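Side-chain contacts in aldehyde dehydrogenase 12 (Zea mays, PDB 6D97), which catalyses the NAD+-dependent oxidation of L-glutamate gamma-semialdehyde to glutamate, the last step of proline catabolism in plants: residues V257-L262 with A279-A284; A55-N60 with G79-S84; M86-K91 with D247-N252. All coordinates share one frame; numbering follows the deposited sequence.

Contact 1: V257-L262 with A279-A284; sequences VMNKLL and AEKLAA. With NAD (nicotinamide-adenine-dinucleotide), chain E.
L282 lays its CD2 methyl against the adenine of NAD, 3.6 Å from N1A, while N259 of helix 255-265 borders the same base. The two helices run side by side at 24°, their segment axes 11.6 Å apart, a spacing wide enough for the adenine to enter between them. CG of L282 lies beside the backbone N, anti to the carbonyl carbon, which sends the two methyls inward past N259 to meet CD1 of L262, 3.9 Å from L282 CD2, the two leucines crossing at about a right angle. M258 adds a further apolar wall, with CB 3.7 Å from C2A of the base.

The polar work falls on the amide of N259. Its OD1 accepts a hydrogen bond from N6A of NAD at 2.8 Å, fairly straight at 161°, and a second bond comes from NZ of K281 at 3.2 Å, from above the carbonyl plane, 44° out of it. K281 reaches this oxygen through a long chain that bends only at its last torsion, and its ammonium has a stronger partner in D285, whose OD2 also accepts a bond from ND2 of N259. Asparagine suits the place because it offers an acceptor to the base and a donor to the carboxylate. With its amide held at both ends, N259 presents a fixed acceptor to the amino group, consistent with recognition of adenine in the cofactor.

Contact 2: A55-N60 with G79-S84; sequences ASANWN and GTEIKS
E81 directs its carboxylate at the loop around S56 and A57, and the whole touch between the segments is made by that one side chain. The closer part lies around the backbone of A57, whose N donates a weak hydrogen bond to E81 OE2 at 3.5 Å, though with a good angle of 158°. Carbon atoms complete this side: CB of S56 stands 3.8 Å from E81 OE2, and CB of A57 stands 3.8 Å from E81 OE1. Small residues suit the loop here, since alanine lets the carboxylate come up to the backbone and serine turns its OG to the carbonyl of E76.

The outer side is looser. A57 is exposed, only 97 Å² is buried in all, and N58 leads its amide away from the glutamate toward the carbonyl of W59, in a weak bond within its own loop. E81 spans the gap because its chain is extended beyond CG (chi2 169°), and its OE1 has a firmer tie to the backbone N of Q78. The glutamate is therefore held mainly from its own side of the contact, and its hold on the loop is slight.

Near the surface and away from the NAD site, this is loop-to-loop packing beside a four-stranded mixed sheet: the connection between its two outermost strands, 52-54 and 60-63, meets the lead-in of helix 83-90, where I82 takes the N-cap position.

Contact 3: M86-K91 with D247-N252; sequences MESLSK and DMDFIN
Helix 83-90 comes up to strand 249-251 near the strand's start, and the backbones are nearest at S88 and D249, whose CA atoms lie 7.7 Å apart. Both of these residues point their side chains into the gap, and the contact is small, with 91 Å² buried in all.

Its centre is a single short hydrogen bond: OG of S88 donates to OD2 of D249 at 2.6 Å. The hydroxyl comes in on the syn lone pair of OD2, the side of the other carboxylate oxygen, which places OG 3.2 Å from D249 OD1 as well. Swung anti to the backbone N (chi1 -173°), OG projects from the helix toward the strand, and CB of S88 follows to 3.1 Å from D249 OD2. Serine suits the place because its short side chain puts a hydroxyl directly against the carboxylate where the backbones are this close. D249 has a second partner, since OD1 accepts a bond from the backbone N of Q50; each oxygen is bonded, which restrains the group's rotation and probably offsets part of the cost of burying it. Next along the helix, L89 packs on V220 and A265 and hardly touches D249.

Strand 249-251 is the end strand of the five-stranded parallel sheet. It pairs with 218-223, with which D249 and I251 share backbone bonds, while F250 is bonded to F48 of strand 43-49, and it leads into helix 255-265. The arrangement is a helix from the N-terminal part of the chain packed beside the Rossmann-type NAD-binding sheet at this strand.

Along the chain contact 2 closes before contact 3 opens, and contact 3 closes before contact 1 opens. The centres of contacts 2 and 3 lie about 13 Å apart. Those of contacts 1 and 3 are about 17 Å apart, and those of contacts 1 and 2 about 18 Å. All are on the same side of the chain's centre. Contacts 2 and 3 share helix 83-90, and strand 249-251 of contact 3 is followed by helix 255-265 of contact 1. That helix is the meeting place: L261 packs on I82, M86 and I251, and V257 on G79 and I82. Residues 79-91 thus pack, through G79, I82 and M86, on the helix whose M258 and N259 border the adenine of NAD.

Contact 1: V257-L262 with A279-A284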
loop_
_atom_site.group_PDB
_atom_site.type_symbol
_atom_site.label_atom_id
_atom_site.label_comp_id
_atom_site.label_asym_id
_atom_site.label_seq_id
_atom_site.Cartn_x
_atom_site.Cartn_y
_atom_site.Cartn_z
ATOM N N VAL A 257 -27.236 -6.440 -31.355
ATOM C CA VAL A 257 -27.671 -5.083 -31.049
ATOM C C VAL A 257 -26.744 -4.446 -30.026
ATOM O O VAL A 257 -26.364 -3.275 -30.157
ATOM C CB VAL A 257 -29.131 -5.078 -30.566
ATOM C CG1 VAL A 257 -29.471 -3.723 -29.980
ATOM C CG2 VAL A 257 -30.066 -5.414 -31.713
ATOM N N MET A 258 -26.357 -5.203 -28.996
ATOM C CA MET A 258 -25.416 -4.681 -28.010
ATOM C C MET A 258 -24.101 -4.289 -28.669
ATOM O O MET A 258 -23.462 -3.308 -28.268
ATOM C CB MET A 258 -25.176 -5.713 -26.908
ATOM C CG MET A 258 -24.436 -5.155 -25.700
ATOM S SD MET A 258 -25.349 -3.803 -24.926
ATOM C CE MET A 258 -24.135 -3.192 -23.762
ATOM N N ASN A 259 -23.681 -5.047 -29.684
ATOM C CA ASN A 259 -22.480 -4.698 -30.432
ATOM C C ASN A 259 -22.635 -3.337 -31.096
ATOM O O ASN A 259 -21.730 -2.496 -31.035
ATOM C CB ASN A 259 -22.184 -5.776 -31.476
ATOM C CG ASN A 259 -20.699 -6.022 -31.662
ATOM O OD1 ASN A 259 -20.255 -7.169 -31.718
ATOM N ND2 ASN A 259 -19.921 -4.947 -31.751
ATOM N N LYS A 260 -23.788 -3.097 -31.726
ATOM C CA LYS A 260 -24.026 -1.808 -32.367
ATOM C C LYS A 260 -24.006 -0.676 -31.350
ATOM O O LYS A 260 -23.463 0.402 -31.621
ATOM C CB LYS A 260 -25.360 -1.816 -33.110
ATOM C CG LYS A 260 -25.504 -2.849 -34.207
ATOM C CD LYS A 260 -26.878 -2.693 -34.845
ATOM C CE LYS A 260 -27.456 -4.017 -35.308
ATOM N NZ LYS A 260 -26.742 -4.558 -36.492
ATOM N N LEU A 261 -24.605 -0.895 -30.176
ATOM C CA LEU A 261 -24.625 0.148 -29.157
ATOM C C LEU A 261 -23.215 0.503 -28.708
ATOM O O LEU A 261 -22.901 1.680 -28.493
ATOM C CB LEU A 261 -25.474 -0.295 -27.968
ATOM C CG LEU A 261 -25.434 0.633 -26.755
ATOM C CD1 LEU A 261 -25.935 2.021 -27.122
ATOM C CD2 LEU A 261 -26.249 0.051 -25.615
ATOM N N LEU A 262 -22.345 -0.503 -28.575
ATOM C CA LEU A 262 -20.968 -0.247 -28.160
ATOM C C LEU A 262 -20.232 0.608 -29.182
ATOM O O LEU A 262 -19.471 1.510 -28.815
ATOM C CB LEU A 262 -20.225 -1.567 -27.949
ATOM C CG LEU A 262 -20.691 -2.490 -26.822
ATOM C CD1 LEU A 262 -19.892 -3.790 -26.829
ATOM C CD2 LEU A 262 -20.576 -1.798 -25.479
ATOM N N ALA A 279 -15.449 -12.260 -26.739
ATOM C CA ALA A 279 -14.491 -11.386 -26.067
ATOM C C ALA A 279 -13.442 -10.859 -27.037
ATOM O O ALA A 279 -13.088 -9.674 -26.998
ATOM C CB ALA A 279 -13.821 -12.133 -24.913
ATOM N N GLU A 280 -12.932 -11.726 -27.916
ATOM C CA GLU A 280 -11.914 -11.302 -28.872
ATOM C C GLU A 280 -12.508 -10.414 -29.961
ATOM O O GLU A 280 -11.865 -9.455 -30.404
ATOM C CB GLU A 280 -11.226 -12.524 -29.483
ATOM C CG GLU A 280 -10.451 -13.367 -28.480
ATOM C CD GLU A 280 -9.333 -12.591 -27.814
ATOM O OE1 GLU A 280 -8.715 -11.740 -28.488
ATOM O OE2 GLU A 280 -9.080 -12.821 -26.613
ATOM N N LYS A 281 -13.730 -10.721 -30.407
ATOM C CA LYS A 281 -14.412 -9.860 -31.370
ATOM C C LYS A 281 -14.625 -8.465 -30.795
ATOM O O LYS A 281 -14.355 -7.458 -31.461
ATOM C CB LYS A 281 -15.749 -10.482 -31.773
ATOM C CG LYS A 281 -16.493 -9.722 -32.858
ATOM C CD LYS A 281 -17.970 -10.085 -32.857
ATOM C CE LYS A 281 -18.690 -9.505 -34.061
ATOM N NZ LYS A 281 -18.447 -8.044 -34.182
ATOM N N LEU A 282 -15.112 -8.389 -29.553
ATOM C CA LEU A 282 -15.305 -7.092 -28.912
ATOM C C LEU A 282 -13.977 -6.384 -28.684
ATOM O O LEU A 282 -13.881 -5.164 -28.856
ATOM C CB LEU A 282 -16.056 -7.255 -27.590
ATOM C CG LEU A 282 -17.559 -7.529 -27.662
ATOM C CD1 LEU A 282 -18.218 -7.254 -26.320
ATOM C CD2 LEU A 282 -18.186 -6.676 -28.745
ATOM N N ALA A 283 -12.941 -7.133 -28.289
ATOM C CA ALA A 283 -11.629 -6.525 -28.085
ATOM C C ALA A 283 -11.094 -5.916 -29.371
ATOM O O ALA A 283 -10.346 -4.933 -29.331
ATOM C CB ALA A 283 -10.644 -7.560 -27.541
ATOM N N ALA A 284 -11.462 -6.486 -30.519
ATOM C CA ALA A 284 -11.048 -5.920 -31.794
ATOM C C ALA A 284 -11.936 -4.749 -32.189
ATOM O O ALA A 284 -11.437 -3.703 -32.618
ATOM C CB ALA A 284 -11.060 -6.997 -32.883
HETATM P PA NAD E . -21.450 -15.258 -24.645
HETATM O O1A NAD E . -20.122 -14.663 -25.212
HETATM O O2A NAD E . -22.292 -16.088 -25.482
HETATM O O5B NAD E . -22.535 -14.351 -24.219
HETATM C C5B NAD E . -22.362 -13.544 -23.079
HETATM C C4B NAD E . -23.008 -12.168 -23.190
HETATM O O4B NAD E . -22.446 -11.377 -24.222
HETATM C C3B NAD E . -24.489 -12.220 -23.383
HETATM O O3B NAD E . -25.111 -11.225 -22.666
HETATM C C2B NAD E . -24.627 -11.993 -24.826
HETATM O O2B NAD E . -25.858 -11.454 -25.123
HETATM C C1B NAD E . -23.513 -11.046 -25.071
HETATM N N9A NAD E . -23.028 -10.995 -26.434
HETATM C C8A NAD E . -22.872 -12.035 -27.332
HETATM N N7A NAD E . -22.366 -11.557 -28.474
HETATM C C5A NAD E . -22.160 -10.186 -28.353
HETATM C C6A NAD E . -21.671 -9.195 -29.182
HETATM N N6A NAD E . -21.241 -9.529 -30.511
HETATM N N1A NAD E . -21.599 -7.926 -28.752
HETATM C C2A NAD E . -21.996 -7.576 -27.502
HETATM N N3A NAD E . -22.482 -8.522 -26.657
HETATM C C4A NAD E . -22.572 -9.810 -27.050
HETATM O O3 NAD E . -21.407 -16.144 -23.474
HETATM P PN NAD E . -21.834 -17.673 -23.423
HETATM O O1N NAD E . -21.315 -18.126 -22.010
HETATM O O2N NAD E . -23.326 -17.830 -23.446
HETATM O O5D NAD E . -21.185 -18.540 -24.469
#

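Contact 2: A55-N60 with G79-S84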
loop_
_atom_site.group_PDB
_atom_site.type_symbol
_atom_site.label_atom_id
_atom_site.label_comp_id
_atom_site.label_asym_id
_atom_site.label_seq_id
_atom_site.Cartn_x
_atom_site.Cartn_y
_atom_site.Cartn_z
ATOM N N ALA A 55 -40.403 -0.677 -21.888
ATOM C CA ALA A 55 -40.449 -1.886 -22.699
ATOM C C ALA A 55 -39.684 -1.680 -23.997
ATOM O O ALA A 55 -38.665 -0.980 -24.025
ATOM C CB ALA A 55 -41.898 -2.285 -22.988
ATOM N N SER A 56 -40.171 -2.287 -25.073
ATOM C CA SER A 56 -39.559 -2.157 -26.387
ATOM C C SER A 56 -40.624 -2.443 -27.434
ATOM O O SER A 56 -41.756 -2.814 -27.111
ATOM C CB SER A 56 -38.360 -3.096 -26.547
ATOM O OG SER A 56 -38.762 -4.455 -26.553
ATOM N N ALA A 57 -40.239 -2.270 -28.701
ATOM C CA ALA A 57 -41.184 -2.471 -29.795
ATOM C C ALA A 57 -41.695 -3.907 -29.833
ATOM O O ALA A 57 -42.883 -4.143 -30.078
ATOM C CB ALA A 57 -40.536 -2.090 -31.125
ATOM N N ASN A 58 -40.821 -4.880 -29.577
ATOM C CA ASN A 58 -41.222 -6.278 -29.626
ATOM C C ASN A 58 -40.617 -7.043 -28.458
ATOM O O ASN A 58 -39.508 -6.747 -28.005
ATOM C CB ASN A 58 -40.808 -6.938 -30.943
ATOM C CG ASN A 58 -41.830 -7.945 -31.430
ATOM O OD1 ASN A 58 -42.710 -7.613 -32.227
ATOM N ND2 ASN A 58 -41.731 -9.178 -30.943
ATOM N N TRP A 59 -41.359 -8.041 -27.985
ATOM C CA TRP A 59 -40.928 -8.913 -26.903
ATOM C C TRP A 59 -40.404 -10.230 -27.465
ATOM O O TRP A 59 -40.863 -10.710 -28.503
ATOM C CB TRP A 59 -42.080 -9.204 -25.937
ATOM C CG TRP A 59 -42.652 -8.005 -25.234
ATOM C CD1 TRP A 59 -43.603 -7.145 -25.711
ATOM C CD2 TRP A 59 -42.335 -7.554 -23.912
ATOM N NE1 TRP A 59 -43.884 -6.181 -24.773
ATOM C CE2 TRP A 59 -43.122 -6.411 -23.659
ATOM C CE3 TRP A 59 -41.456 -8.002 -22.920
ATOM C CZ2 TRP A 59 -43.054 -5.709 -22.455
ATOM C CZ3 TRP A 59 -41.392 -7.306 -21.726
ATOM C CH2 TRP A 59 -42.186 -6.172 -21.504
ATOM N N ASN A 60 -39.439 -10.814 -26.761
ATOM C CA ASN A 60 -38.919 -12.136 -27.082
ATOM C C ASN A 60 -39.178 -13.071 -25.910
ATOM O O ASN A 60 -39.053 -12.669 -24.748
ATOM C CB ASN A 60 -37.422 -12.083 -27.401
ATOM N N GLY A 79 -31.925 -2.828 -33.116
ATOM C CA GLY A 79 -30.781 -2.005 -33.469
ATOM C C GLY A 79 -31.127 -0.553 -33.733
ATOM O O GLY A 79 -30.264 0.323 -33.625
ATOM N N THR A 80 -32.383 -0.275 -34.085
ATOM C CA THR A 80 -32.823 1.083 -34.370
ATOM C C THR A 80 -33.666 1.678 -33.248
ATOM O O THR A 80 -34.395 2.647 -33.481
ATOM C CB THR A 80 -33.597 1.131 -35.688
ATOM O OG1 THR A 80 -34.525 0.039 -35.750
ATOM C CG2 THR A 80 -32.640 1.066 -36.872
ATOM N N GLU A 81 -33.591 1.127 -32.040
ATOM C CA GLU A 81 -34.225 1.760 -30.889
ATOM C C GLU A 81 -33.248 1.885 -29.724
ATOM O O GLU A 81 -33.626 1.772 -28.554
ATOM C CB GLU A 81 -35.491 1.016 -30.468
ATOM C CG GLU A 81 -35.454 -0.484 -30.642
ATOM C CD GLU A 81 -36.635 -1.163 -29.968
ATOM O OE1 GLU A 81 -36.892 -2.355 -30.246
ATOM O OE2 GLU A 81 -37.308 -0.496 -29.153
ATOM N N ILE A 82 -31.976 2.162 -30.028
ATOM C CA ILE A 82 -30.945 2.298 -29.001
ATOM C C ILE A 82 -30.547 3.747 -28.745
ATOM O O ILE A 82 -29.605 3.988 -27.975
ATOM C CB ILE A 82 -29.686 1.478 -29.355
ATOM C CG1 ILE A 82 -29.045 2.017 -30.637
ATOM C CG2 ILE A 82 -30.014 0.002 -29.490
ATOM C CD1 ILE A 82 -27.610 1.580 -30.843
ATOM N N LYS A 83 -31.234 4.719 -29.360
ATOM C CA LYS A 83 -30.827 6.118 -29.226
ATOM C C LYS A 83 -30.900 6.583 -27.777
ATOM O O LYS A 83 -30.015 7.306 -27.305
ATOM C CB LYS A 83 -31.698 7.012 -30.111
ATOM C CG LYS A 83 -31.098 8.392 -30.369
ATOM C CD LYS A 83 -32.099 9.339 -31.016
ATOM C CE LYS A 83 -31.433 10.659 -31.377
ATOM N NZ LYS A 83 -32.415 11.673 -31.844
ATOM N N SER A 84 -31.952 6.180 -27.061
ATOM C CA SER A 84 -32.113 6.600 -25.674
ATOM C C SER A 84 -30.937 6.147 -24.814
ATOM O O SER A 84 -30.517 6.864 -23.897
ATOM C CB SER A 84 -33.431 6.063 -25.116
ATOM O OG SER A 84 -34.530 6.822 -25.594
#

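Contact 3: M86-K91 with D247-N252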
loop_
_atom_site.group_PDB
_atom_site.type_symbol
_atom_site.label_atom_id
_atom_site.label_comp_id
_atom_site.label_asym_id
_atom_site.label_seq_id
_atom_site.Cartn_x
_atom_site.Cartn_y
_atom_site.Cartn_z
ATOM N N MET A 86 -27.794 5.635 -25.940
ATOM C CA MET A 86 -26.713 6.540 -26.323
ATOM C C MET A 86 -26.850 7.884 -25.617
ATOM O O MET A 86 -25.881 8.406 -25.053
ATOM C CB MET A 86 -26.708 6.739 -27.839
ATOM C CG MET A 86 -26.297 5.526 -28.645
ATOM S SD MET A 86 -26.812 5.694 -30.364
ATOM C CE MET A 86 -26.087 7.278 -30.778
ATOM N N GLU A 87 -28.056 8.460 -25.640
ATOM C CA GLU A 87 -28.269 9.766 -25.023
ATOM C C GLU A 87 -28.014 9.718 -23.523
ATOM O O GLU A 87 -27.454 10.660 -22.950
ATOM C CB GLU A 87 -29.687 10.258 -25.307
ATOM N N SER A 88 -28.415 8.627 -22.869
ATOM C CA SER A 88 -28.216 8.510 -21.430
ATOM C C SER A 88 -26.736 8.408 -21.083
ATOM O O SER A 88 -26.280 9.008 -20.103
ATOM C CB SER A 88 -28.976 7.297 -20.898
ATOM O OG SER A 88 -28.931 7.237 -19.483
ATOM N N LEU A 89 -25.971 7.655 -21.877
ATOM C CA LEU A 89 -24.542 7.530 -21.618
ATOM C C LEU A 89 -23.820 8.844 -21.884
ATOM O O LEU A 89 -22.898 9.213 -21.147
ATOM C CB LEU A 89 -23.945 6.407 -22.466
ATOM C CG LEU A 89 -24.117 4.972 -21.971
ATOM C CD1 LEU A 89 -23.814 3.993 -23.095
ATOM C CD2 LEU A 89 -23.200 4.728 -20.789
ATOM N N SER A 90 -24.238 9.574 -22.922
ATOM C CA SER A 90 -23.579 10.828 -23.269
ATOM C C SER A 90 -23.733 11.886 -22.183
ATOM O O SER A 90 -22.985 12.870 -22.184
ATOM C CB SER A 90 -24.125 11.362 -24.595
ATOM O OG SER A 90 -25.340 12.060 -24.397
ATOM N N LYS A 91 -24.679 11.707 -21.256
ATOM C CA LYS A 91 -24.831 12.651 -20.155
ATOM C C LYS A 91 -23.695 12.548 -19.146
ATOM O O LYS A 91 -23.486 13.484 -18.368
ATOM C CB LYS A 91 -26.176 12.439 -19.456
ATOM C CG LYS A 91 -27.355 12.933 -20.274
ATOM C CD LYS A 91 -28.690 12.671 -19.600
ATOM C CE LYS A 91 -29.825 13.004 -20.554
ATOM N NZ LYS A 91 -31.115 13.208 -19.846
ATOM N N ASP A 247 -28.314 7.082 -12.573
ATOM C CA ASP A 247 -26.928 6.643 -12.468
ATOM C C ASP A 247 -26.600 5.436 -13.341
ATOM O O ASP A 247 -25.420 5.204 -13.626
ATOM C CB ASP A 247 -26.576 6.332 -11.010
ATOM C CG ASP A 247 -26.184 7.572 -10.230
ATOM O OD1 ASP A 247 -26.514 8.685 -10.689
ATOM O OD2 ASP A 247 -25.542 7.438 -9.166
ATOM N N MET A 248 -27.594 4.660 -13.775
ATOM C CA MET A 248 -27.294 3.504 -14.609
ATOM C C MET A 248 -28.473 3.187 -15.518
ATOM O O MET A 248 -29.609 3.606 -15.277
ATOM C CB MET A 248 -26.926 2.273 -13.766
ATOM C CG MET A 248 -28.069 1.668 -12.950
ATOM S SD MET A 248 -29.090 0.453 -13.822
ATOM C CE MET A 248 -27.918 -0.873 -14.093
ATOM N N ASP A 249 -28.179 2.420 -16.567
ATOM C CA ASP A 249 -29.178 1.933 -17.503
ATOM C C ASP A 249 -29.102 0.415 -17.590
ATOM O O ASP A 249 -28.066 -0.194 -17.311
ATOM C CB ASP A 249 -28.988 2.542 -18.894
ATOM C CG ASP A 249 -29.140 4.043 -18.892
ATOM O OD1 ASP A 249 -30.149 4.541 -18.351
ATOM O OD2 ASP A 249 -28.243 4.726 -19.419
ATOM N N PHE A 250 -30.213 -0.186 -18.010
ATOM C CA PHE A 250 -30.351 -1.636 -18.099
ATOM C C PHE A 250 -30.946 -1.964 -19.460
ATOM O O PHE A 250 -32.076 -1.563 -19.749
ATOM C CB PHE A 250 -31.244 -2.147 -16.963
ATOM C CG PHE A 250 -31.328 -3.642 -16.857
ATOM C CD1 PHE A 250 -30.187 -4.413 -16.688
ATOM C CD2 PHE A 250 -32.563 -4.272 -16.878
ATOM C CE1 PHE A 250 -30.277 -5.790 -16.570
ATOM C CE2 PHE A 250 -32.664 -5.644 -16.762
ATOM C CZ PHE A 250 -31.520 -6.408 -16.606
ATOM N N ILE A 251 -30.192 -2.664 -20.304
ATOM C CA ILE A 251 -30.632 -2.970 -21.661
ATOM C C ILE A 251 -30.711 -4.482 -21.832
ATOM O O ILE A 251 -29.826 -5.217 -21.375
ATOM C CB ILE A 251 -29.710 -2.338 -22.725
ATOM C CG1 ILE A 251 -30.240 -2.639 -24.131
ATOM C CG2 ILE A 251 -28.276 -2.826 -22.574
ATOM C CD1 ILE A 251 -29.606 -1.804 -25.231
ATOM N N ASN A 252 -31.784 -4.944 -22.465
ATOM C CA ASN A 252 -31.930 -6.332 -22.878
ATOM C C ASN A 252 -31.919 -6.377 -24.400
ATOM O O ASN A 252 -32.636 -5.609 -25.050
ATOM C CB ASN A 252 -33.225 -6.946 -22.338
ATOM C CG ASN A 252 -33.315 -6.912 -20.821
ATOM O OD1 ASN A 252 -32.917 -7.856 -20.142
ATOM N ND2 ASN A 252 -33.875 -5.834 -20.287
#